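Local coordinates for protein CurF (PDB 2Q35) that probably decarboxylates a carrier-bound intermediate during polyketide chain beta-branching, as a crotonase-family lyase domain, at residues A[233-236]-A[237-241]. The protein carries 1 engineered substitution. Numbering follows the deposited sequence.
Sequences PEIA and SRIQQ
The carbonyl of Glu-234 takes the amide of Arg-238 directly, Glu-234 O to Arg-238 N 3.2 Å, and Arg-238 CG rests against the same oxygen; one residue earlier, a single water bridges the turn, donating to Pro-233 O at 2.6 Å and accepting from Ser-237 N. The side chains of Glu-234 and Arg-238 run alongside each other in the same direction. With its CG between the backbone N and the carbonyl carbon (chi1 71°), Glu-234 brings its carboxylate near the guanidinium, but OE1 stays 4.1 Å from Arg-238 NE, too far for a salt bridge, and the two planes stand 80° apart. Arg-238 NH2 donates to the backbone O of Lys-194 of the second subunit, and Pro-196 of that subunit packs on both side chains. This short helix near the C-terminus of the crotonase fold thus takes part in a subunit interface. A leucine in place of Arg-238 would probably leave the Lys-194 carbonyl of the second subunit without this donor and take away the positive charge that lies beside Glu-234. Ile-235 O accepts from Ile-239 N at 2.9 Å. Beside this bond, Ile-235 CG2 meets Ile-239 CD1 at 3.6 Å, and Ile-239 goes on to pack against Leu-69, Ile-70 and Thr-73 of helix 66-73. Ala-236 O accepts from Gln-240 N at 2.9 Å, with Gln-240 CB lying 3.6 Å from Ala-236 O.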
# COMPACT_ATOMS: atom_id res chain seq x y z
N PRO A 233 -12.16 9.61 -33.40
CA PRO A 233 -13.40 9.47 -34.17
C PRO A 233 -14.53 8.71 -33.48
O PRO A 233 -15.68 9.18 -33.50
CB PRO A 233 -12.93 8.73 -35.43
CG PRO A 233 -11.52 9.22 -35.63
CD PRO A 233 -10.96 9.40 -34.24
N GLU A 234 -14.21 7.58 -32.85
CA GLU A 234 -15.22 6.63 -32.35
C GLU A 234 -15.82 6.99 -31.00
O GLU A 234 -16.79 6.35 -30.55
CB GLU A 234 -14.58 5.24 -32.25
CG GLU A 234 -13.58 5.14 -31.09
CD GLU A 234 -12.46 4.14 -31.31
OE1 GLU A 234 -12.75 2.93 -31.47
OE2 GLU A 234 -11.29 4.58 -31.30
N ILE A 235 -15.26 7.98 -30.33
CA ILE A 235 -15.68 8.30 -28.97
C ILE A 235 -17.12 8.82 -28.88
O ILE A 235 -17.86 8.41 -27.99
CB ILE A 235 -14.68 9.28 -28.27
CG1 ILE A 235 -13.30 8.63 -28.13
CG2 ILE A 235 -15.22 9.75 -26.90
CD1 ILE A 235 -13.29 7.28 -27.34
N ALA A 236 -17.52 9.71 -29.79
CA ALA A 236 -18.90 10.24 -29.77
C ALA A 236 -19.94 9.12 -29.80
O ALA A 236 -20.90 9.16 -29.04
CB ALA A 236 -19.13 11.20 -30.91
N SER A 237 -19.71 8.12 -30.66
CA SER A 237 -20.62 6.97 -30.76
C SER A 237 -20.63 6.11 -29.49
O SER A 237 -21.68 5.61 -29.07
CB SER A 237 -20.27 6.12 -31.99
OG SER A 237 -21.06 4.94 -32.05
N ARG A 238 -19.45 5.94 -28.89
CA ARG A 238 -19.36 5.19 -27.64
C ARG A 238 -20.17 5.89 -26.54
O ARG A 238 -20.89 5.23 -25.79
CB ARG A 238 -17.88 4.99 -27.22
CG ARG A 238 -17.13 4.01 -28.11
CD ARG A 238 -15.69 3.90 -27.68
NE ARG A 238 -15.06 2.66 -28.10
CZ ARG A 238 -14.78 1.63 -27.28
NH1 ARG A 238 -15.05 1.68 -25.99
NH2 ARG A 238 -14.18 0.56 -27.78
N ILE A 239 -20.07 7.22 -26.47
CA ILE A 239 -20.81 7.98 -25.47
C ILE A 239 -22.31 7.84 -25.76
O ILE A 239 -23.09 7.58 -24.85
CB ILE A 239 -20.40 9.46 -25.39
CG1 ILE A 239 -18.92 9.56 -24.99
CG2 ILE A 239 -21.30 10.22 -24.38
CD1 ILE A 239 -18.27 10.90 -25.30
N GLN A 240 -22.68 7.99 -27.03
CA GLN A 240 -24.09 7.81 -27.44
C GLN A 240 -24.67 6.50 -26.93
O GLN A 240 -25.81 6.47 -26.45
CB GLN A 240 -24.26 7.87 -28.96
CG GLN A 240 -25.72 7.61 -29.41
CD GLN A 240 -25.93 7.82 -30.90
OE1 GLN A 240 -25.37 8.75 -31.50
NE2 GLN A 240 -26.74 6.96 -31.51
N GLN A 241 -23.89 5.43 -27.01
CA GLN A 241 -24.43 4.11 -26.65
C GLN A 241 -24.51 3.88 -25.14
O GLN A 241 -25.08 2.88 -24.72
CB GLN A 241 -23.66 2.99 -27.36
CG GLN A 241 -23.80 3.05 -28.87
CD GLN A 241 -25.27 3.12 -29.34
OE1 GLN A 241 -25.60 3.88 -30.26
NE2 GLN A 241 -26.14 2.34 -28.69
O HOH W 1 -18.20 8.54 -33.18